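Local atomic coordinates of mRNA interferase toxin RelE (Escherichia coli, PDB entry 4FXI), a protein that cleaves mRNA in the ribosomal A site as a toxin of a type II toxin-antitoxin system, inhibiting translation during amino acid starvation. Residues A[13-16]-A[22-25]; A[63-68]-A[72-77]. The protein carries 1 engineered substitution. One frame throughout, in Å; residues are numbered along the deposited sequence.

Overall arrangement
Interaction 2 is the buried one: it pairs strands 60-67 and 72-78, the two inner strands of the sheet, through backbone hydrogen bonds and mostly apolar side chains. Interaction 1 is smaller and only partly buried, joining helices 9-17 and 20-35 through the long side chain of Arg23, which lies against an indole and bonds to a main-chain carbonyl. Their centres are about 16 Å apart, on opposite sides of the chain's centre, and no element is common to both. They nevertheless touch, where OE1 of Glu14 packs 3.8 Å from CA of Ser77. Helix 20-35 links them further, since it also packs on Tyr64 and Val73 of the hairpin.

Interaction 1. Residues A[13-16]-A[22-25]; sequences KEWR and VREQ
Arg23 reaches out from helix 20-35 and lays its side chain across the end of helix 9-17, meeting Trp15 in two ways. Its aliphatic part covers the indole: CG sits over one face of the ring, toward the rim, 3.6 Å from Trp15 CZ2, in a CH-pi contact with the six-membered ring. Arg23 CD follows along the same indole, 3.7 Å from Trp15 NE1. The chain runs extended as far as CD and then bends (chi3 -54°), which lifts the guanidinium off the ring face toward the main chain of Trp15. There Arg23 NE gives a nearly straight hydrogen bond of 2.9 Å to Trp15 O, with the oxygen lying in the guanidinium plane. A second, weak bond of 3.4 Å runs from Arg23 NH2 to the same Trp15 O. The guanidinium is thus steered by a carbonyl rather than stacked on the indole; the two planes stand 66° apart, and any cation-pi attraction is long and weak.

Arg16 adds the outer margin. Its carbonyl O is 2.8 Å from Arg23 NH2, which puts the Arg23 guanidinium close to two successive carbonyls in the last turn of helix 9-17, where the negative end of the helix dipole would probably suit a positive charge. The Arg16 guanidinium itself folds back onto its neighbour, one face on Trp15 CD1. That leaves Arg16 NH2 4.8 Å from Arg23 NE, a proximity of like charges that the nearby carbonyls may ease.

Trp15 is buried, packed against Phe7, Leu62 and Leu26, and so joins the helices to the sheet. With a short turn between them, helices 9-17 and 20-35 form the N-terminal helical hairpin of the RelE/ParE toxin fold.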
ATOM      1  N   LYS A  13       5.415  10.718  -1.483  1.00 42.08           N
ATOM      2  CA  LYS A  13       5.236  11.693  -2.555  1.00 36.54           C
ATOM      3  C   LYS A  13       4.080  11.300  -3.475  1.00 41.23           C
ATOM      4  O   LYS A  13       3.260  12.138  -3.843  1.00 40.94           O
ATOM      5  CB  LYS A  13       6.532  11.869  -3.348  1.00 45.75           C
ATOM      6  CG  LYS A  13       7.653  12.502  -2.541  1.00 53.55           C
ATOM      7  CD  LYS A  13       8.969  12.471  -3.309  1.00 69.86           C
ATOM      8  CE  LYS A  13      10.120  12.992  -2.458  1.00 75.36           C
ATOM      9  NZ  LYS A  13      11.437  12.719  -3.092  1.00 83.99           N
ATOM     10  N   GLU A  14       4.021  10.020  -3.841  1.00 41.89           N
ATOM     11  CA  GLU A  14       2.898   9.492  -4.614  1.00 42.30           C
ATOM     12  C   GLU A  14       1.571   9.773  -3.916  1.00 46.13           C
ATOM     13  O   GLU A  14       0.599  10.206  -4.540  1.00 39.07           O
ATOM     14  CB  GLU A  14       3.070   7.987  -4.837  1.00 32.13           C
ATOM     15  CG  GLU A  14       4.204   7.654  -5.818  1.00 34.73           C
ATOM     16  CD  GLU A  14       4.576   6.187  -5.820  1.00 45.86           C
ATOM     17  OE1 GLU A  14       4.448   5.534  -4.762  1.00 38.11           O
ATOM     18  OE2 GLU A  14       5.004   5.686  -6.884  1.00 47.41           O
ATOM     19  N   TRP A  15       1.545   9.523  -2.610  1.00 40.97           N
ATOM     20  CA  TRP A  15       0.362   9.764  -1.797  1.00 31.93           C
ATOM     21  C   TRP A  15      -0.124  11.213  -1.895  1.00 38.27           C
ATOM     22  O   TRP A  15      -1.315  11.464  -2.079  1.00 38.23           O
ATOM     23  CB  TRP A  15       0.666   9.420  -0.344  1.00 35.60           C
ATOM     24  CG  TRP A  15      -0.497   9.535   0.593  1.00 32.41           C
ATOM     25  CD1 TRP A  15      -0.734  10.548   1.486  1.00 30.29           C
ATOM     26  CD2 TRP A  15      -1.567   8.595   0.758  1.00 33.00           C
ATOM     27  NE1 TRP A  15      -1.885  10.289   2.191  1.00 33.87           N
ATOM     28  CE2 TRP A  15      -2.417   9.103   1.758  1.00 31.00           C
ATOM     29  CE3 TRP A  15      -1.894   7.378   0.144  1.00 33.08           C
ATOM     30  CZ2 TRP A  15      -3.570   8.430   2.167  1.00 36.17           C
ATOM     31  CZ3 TRP A  15      -3.031   6.715   0.553  1.00 33.52           C
ATOM     32  CH2 TRP A  15      -3.855   7.240   1.556  1.00 33.72           C
ATOM     33  N   ARG A  16       0.792  12.168  -1.785  1.00 39.85           N
ATOM     34  CA  ARG A  16       0.383  13.571  -1.793  1.00 40.33           C
ATOM     35  C   ARG A  16       0.003  14.064  -3.198  1.00 45.66           C
ATOM     36  O   ARG A  16      -0.770  15.014  -3.339  1.00 43.08           O
ATOM     37  CB  ARG A  16       1.449  14.464  -1.142  1.00 41.63           C
ATOM     38  CG  ARG A  16       2.069  13.867   0.125  1.00 46.50           C
ATOM     39  CD  ARG A  16       1.630  14.545   1.431  1.00 50.01           C
ATOM     40  NE  ARG A  16       0.236  14.289   1.763  1.00 47.97           N
ATOM     41  CZ  ARG A  16      -0.211  13.895   2.958  1.00 45.00           C
ATOM     42  NH1 ARG A  16       0.613  13.707   3.974  1.00 40.78           N
ATOM     43  NH2 ARG A  16      -1.505  13.694   3.136  1.00 39.57           N
ATOM     44  N   VAL A  22      -9.605   9.962  -4.699  1.00 47.26           N
ATOM     45  CA  VAL A  22      -8.910   8.678  -4.645  1.00 34.51           C
ATOM     46  C   VAL A  22      -8.104   8.509  -3.351  1.00 38.49           C
ATOM     47  O   VAL A  22      -8.090   7.431  -2.750  1.00 41.23           O
ATOM     48  CB  VAL A  22      -8.000   8.462  -5.882  1.00 42.09           C
ATOM     49  CG1 VAL A  22      -7.073   7.267  -5.678  1.00 42.96           C
ATOM     50  CG2 VAL A  22      -8.846   8.253  -7.125  1.00 47.60           C
ATOM     51  N   ARG A  23      -7.440   9.570  -2.915  1.00 37.98           N
ATOM     52  CA  ARG A  23      -6.692   9.505  -1.662  1.00 39.15           C
ATOM     53  C   ARG A  23      -7.610   9.211  -0.475  1.00 36.26           C
ATOM     54  O   ARG A  23      -7.273   8.399   0.382  1.00 38.32           O
ATOM     55  CB  ARG A  23      -5.923  10.799  -1.405  1.00 40.74           C
ATOM     56  CG  ARG A  23      -5.068  10.756  -0.147  1.00 40.99           C
ATOM     57  CD  ARG A  23      -4.438  12.115   0.157  1.00 48.08           C
ATOM     58  NE  ARG A  23      -3.700  12.642  -0.981  1.00 65.07           N
ATOM     59  CZ  ARG A  23      -4.078  13.693  -1.702  1.00 59.03           C
ATOM     60  NH1 ARG A  23      -5.192  14.354  -1.402  1.00 55.79           N
ATOM     61  NH2 ARG A  23      -3.332  14.089  -2.722  1.00 64.45           N
ATOM     62  N   GLU A  24      -8.767   9.869  -0.431  1.00 37.42           N
ATOM     63  CA  GLU A  24      -9.703   9.669   0.676  1.00 37.65           C
ATOM     64  C   GLU A  24     -10.229   8.240   0.709  1.00 38.84           C
ATOM     65  O   GLU A  24     -10.479   7.689   1.785  1.00 38.59           O
ATOM     66  CB  GLU A  24     -10.874  10.659   0.613  1.00 41.57           C
ATOM     67  CG  GLU A  24     -10.494  12.116   0.903  1.00 51.33           C
ATOM     68  CD  GLU A  24      -9.829  12.308   2.263  1.00 61.73           C
ATOM     69  OE1 GLU A  24      -8.792  13.003   2.324  1.00 67.44           O
ATOM     70  OE2 GLU A  24     -10.337  11.772   3.272  1.00 60.36           O
ATOM     71  N   GLN A  25     -10.418   7.655  -0.472  1.00 38.27           N
ATOM     72  CA  GLN A  25     -10.885   6.274  -0.589  1.00 43.19           C
ATOM     73  C   GLN A  25      -9.846   5.318  -0.032  1.00 36.51           C
ATOM     74  O   GLN A  25     -10.165   4.417   0.745  1.00 32.49           O
ATOM     75  CB  GLN A  25     -11.148   5.916  -2.053  1.00 42.64           C
ATOM     76  CG  GLN A  25     -12.355   6.594  -2.664  1.00 50.84           C
ATOM     77  CD  GLN A  25     -12.593   6.152  -4.094  1.00 53.34           C
ATOM     78  OE1 GLN A  25     -13.124   5.068  -4.342  1.00 51.88           O
ATOM     79  NE2 GLN A  25     -12.188   6.983  -5.042  1.00 53.27           N
TER

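Interaction 2. Residues A[63-68]-A[72-77]; sequences VYQVID and VVFVIS
Val63 meets both Ile76 and Ser77, where the pairing of the antiparallel strands slips by one residue in a classic beta bulge. Val63 O receives Ile76 N at 2.9 Å and, more weakly, Ser77 N at 3.4 Å, while Val63 N bonds to Ser77 O. Beyond the bulge the pairing is regular: Gln65 with Phe74 and Ile67 with Val72 each exchange two backbone hydrogen bonds. Tyr64 lies opposite Val75, and its CA comes 3.2 Å from Phe74 O in a CA-H...O contact.

Apolar contacts occur on both faces. Ile76 CG1 stands between its own backbone N and carbonyl carbon (chi1 58°), which sends CD1 to Val63 CG1 at 3.5 Å. Ile67 lies alongside Val72 and Phe74, its CB 3.6 Å from Val72 CG1; Gln65 OE1, a polar exception, touches Phe74 CD2. On the other face Val73 CG1 meets Tyr64 CD1, and both residues pack against helix 20-35; the Tyr64 hydroxyl bonds to Pro37 O.

This bulged beta hairpin supplies the two inner strands of the sheet, and Lys52 and Arg61, inferred to be the proton acceptor and a transition-state stabiliser, have side chains close to that of Val63, which places the bulge beside the probable active site.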
ATOM      1  N   VAL A  63       0.419  -0.570  -2.037  1.00 27.57           N
ATOM      2  CA  VAL A  63       1.110  -1.766  -1.611  1.00 29.74           C
ATOM      3  C   VAL A  63       1.861  -1.503  -0.310  1.00 29.91           C
ATOM      4  O   VAL A  63       2.560  -0.506  -0.177  1.00 29.86           O
ATOM      5  CB  VAL A  63       2.097  -2.263  -2.692  1.00 27.82           C
ATOM      6  CG1 VAL A  63       2.815  -3.510  -2.213  1.00 33.49           C
ATOM      7  CG2 VAL A  63       1.347  -2.543  -4.005  1.00 28.93           C
ATOM      8  N   TYR A  64       1.715  -2.396   0.662  1.00 29.88           N
ATOM      9  CA  TYR A  64       2.403  -2.208   1.927  1.00 25.04           C
ATOM     10  C   TYR A  64       3.059  -3.481   2.417  1.00 27.09           C
ATOM     11  O   TYR A  64       2.620  -4.578   2.087  1.00 28.14           O
ATOM     12  CB  TYR A  64       1.458  -1.643   3.003  1.00 24.03           C
ATOM     13  CG  TYR A  64       0.281  -2.538   3.380  1.00 24.63           C
ATOM     14  CD1 TYR A  64       0.389  -3.496   4.391  1.00 28.73           C
ATOM     15  CD2 TYR A  64      -0.947  -2.395   2.747  1.00 25.36           C
ATOM     16  CE1 TYR A  64      -0.699  -4.306   4.737  1.00 21.71           C
ATOM     17  CE2 TYR A  64      -2.037  -3.187   3.093  1.00 24.70           C
ATOM     18  CZ  TYR A  64      -1.903  -4.145   4.076  1.00 26.59           C
ATOM     19  OH  TYR A  64      -3.001  -4.916   4.405  1.00 27.74           O
ATOM     20  N   GLN A  65       4.103  -3.308   3.221  1.00 26.58           N
ATOM     21  CA  GLN A  65       4.818  -4.414   3.841  1.00 30.71           C
ATOM     22  C   GLN A  65       4.514  -4.415   5.333  1.00 31.21           C
ATOM     23  O   GLN A  65       4.580  -3.372   5.975  1.00 29.80           O
ATOM     24  CB  GLN A  65       6.318  -4.209   3.622  1.00 29.63           C
ATOM     25  CG  GLN A  65       7.205  -5.290   4.187  1.00 30.22           C
ATOM     26  CD  GLN A  65       8.685  -4.968   4.007  1.00 33.19           C
ATOM     27  OE1 GLN A  65       9.122  -3.842   4.234  1.00 45.17           O
ATOM     28  NE2 GLN A  65       9.451  -5.950   3.589  1.00 34.16           N
ATOM     29  N   VAL A  66       4.180  -5.571   5.900  1.00 26.64           N
ATOM     30  CA  VAL A  66       4.005  -5.629   7.353  1.00 28.16           C
ATOM     31  C   VAL A  66       5.311  -6.010   8.043  1.00 29.49           C
ATOM     32  O   VAL A  66       5.915  -7.027   7.717  1.00 34.61           O
ATOM     33  CB  VAL A  66       2.913  -6.615   7.738  1.00 30.39           C
ATOM     34  CG1 VAL A  66       2.817  -6.720   9.255  1.00 31.33           C
ATOM     35  CG2 VAL A  66       1.583  -6.156   7.140  1.00 29.26           C
ATOM     36  N   ILE A  67       5.751  -5.195   8.994  1.00 27.78           N
ATOM     37  CA  ILE A  67       7.035  -5.425   9.650  1.00 29.08           C
ATOM     38  C   ILE A  67       6.823  -5.621  11.144  1.00 27.80           C
ATOM     39  O   ILE A  67       6.809  -4.652  11.917  1.00 32.26           O
ATOM     40  CB  ILE A  67       8.021  -4.261   9.400  1.00 32.54           C
ATOM     41  CG1 ILE A  67       8.119  -3.960   7.894  1.00 34.61           C
ATOM     42  CG2 ILE A  67       9.399  -4.582   9.990  1.00 36.23           C
ATOM     43  CD1 ILE A  67       8.986  -2.771   7.549  1.00 36.59           C
ATOM     44  N   ASP A  68       6.646  -6.875  11.546  1.00 33.87           N
ATOM     45  CA  ASP A  68       6.277  -7.190  12.930  1.00 28.28           C
ATOM     46  C   ASP A  68       7.300  -6.704  13.952  1.00 32.91           C
ATOM     47  O   ASP A  68       6.929  -6.291  15.046  1.00 36.24           O
ATOM     48  CB  ASP A  68       6.087  -8.700  13.104  1.00 45.24           C
ATOM     49  CG  ASP A  68       4.815  -9.211  12.459  1.00 47.86           C
ATOM     50  OD1 ASP A  68       3.907  -8.396  12.203  1.00 47.73           O
ATOM     51  OD2 ASP A  68       4.719 -10.436  12.230  1.00 50.67           O
ATOM     52  N   VAL A  72       5.012  -2.175  12.469  1.00 30.62           N
ATOM     53  CA  VAL A  72       4.717  -1.127  11.509  0.82 20.60           C
ATOM     54  C   VAL A  72       4.156  -1.633  10.174  1.00 27.58           C
ATOM     55  O   VAL A  72       4.518  -2.721   9.690  1.00 29.13           O
ATOM     56  CB  VAL A  72       5.959  -0.238  11.260  1.00 31.97           C
ATOM     57  CG1 VAL A  72       6.989  -0.982  10.448  0.81 32.37           C
ATOM     58  CG2 VAL A  72       5.564   1.045  10.552  0.92 33.69           C
ATOM     59  N   VAL A  73       3.247  -0.839   9.611  1.00 27.15           N
ATOM     60  CA  VAL A  73       2.765  -1.015   8.246  1.00 28.31           C
ATOM     61  C   VAL A  73       3.563  -0.043   7.398  1.00 26.71           C
ATOM     62  O   VAL A  73       3.481   1.168   7.586  1.00 28.53           O
ATOM     63  CB  VAL A  73       1.251  -0.687   8.122  1.00 28.10           C
ATOM     64  CG1 VAL A  73       0.821  -0.536   6.656  1.00 26.50           C
ATOM     65  CG2 VAL A  73       0.419  -1.752   8.825  1.00 27.26           C
ATOM     66  N   PHE A  74       4.354  -0.583   6.477  1.00 24.54           N
ATOM     67  CA  PHE A  74       5.273   0.216   5.675  1.00 25.36           C
ATOM     68  C   PHE A  74       4.721   0.361   4.269  1.00 34.43           C
ATOM     69  O   PHE A  74       4.694  -0.597   3.498  1.00 27.20           O
ATOM     70  CB  PHE A  74       6.647  -0.469   5.656  1.00 31.34           C
ATOM     71  CG  PHE A  74       7.701   0.288   4.901  1.00 34.58           C
ATOM     72  CD1 PHE A  74       8.029   1.590   5.241  1.00 34.42           C
ATOM     73  CD2 PHE A  74       8.387  -0.319   3.861  1.00 36.52           C
ATOM     74  CE1 PHE A  74       9.011   2.279   4.544  1.00 39.39           C
ATOM     75  CE2 PHE A  74       9.366   0.374   3.159  1.00 50.55           C
ATOM     76  CZ  PHE A  74       9.675   1.673   3.505  1.00 39.97           C
ATOM     77  N   VAL A  75       4.246   1.552   3.932  1.00 26.86           N
ATOM     78  CA  VAL A  75       3.689   1.773   2.602  1.00 28.28           C
ATOM     79  C   VAL A  75       4.830   1.927   1.602  1.00 34.76           C
ATOM     80  O   VAL A  75       5.623   2.844   1.721  1.00 32.39           O
ATOM     81  CB  VAL A  75       2.820   3.033   2.566  1.00 30.05           C
ATOM     82  CG1 VAL A  75       2.289   3.276   1.137  1.00 27.30           C
ATOM     83  CG2 VAL A  75       1.659   2.890   3.556  1.00 27.91           C
ATOM     84  N   ILE A  76       4.919   1.028   0.623  1.00 24.44           N
ATOM     85  CA  ILE A  76       6.045   1.072  -0.323  1.00 22.40           C
ATOM     86  C   ILE A  76       5.713   1.624  -1.707  1.00 34.04           C
ATOM     87  O   ILE A  76       6.601   2.100  -2.420  1.00 35.68           O
ATOM     88  CB  ILE A  76       6.644  -0.310  -0.521  1.00 38.98           C
ATOM     89  CG1 ILE A  76       5.575  -1.254  -1.020  1.00 41.70           C
ATOM     90  CG2 ILE A  76       7.183  -0.843   0.775  1.00 43.35           C
ATOM     91  CD1 ILE A  76       6.008  -2.663  -0.959  1.00 51.51           C
ATOM     92  N   SER A  77       4.447   1.560  -2.097  1.00 32.62           N
ATOM     93  CA  SER A  77       4.072   1.937  -3.446  1.00 29.31           C
ATOM     94  C   SER A  77       2.598   2.326  -3.533  1.00 37.83           C
ATOM     95  O   SER A  77       1.724   1.606  -3.038  1.00 35.99           O
ATOM     96  CB  SER A  77       4.360   0.778  -4.410  1.00 34.58           C
ATOM     97  OG  SER A  77       4.123   1.166  -5.753  1.00 39.77           O
TER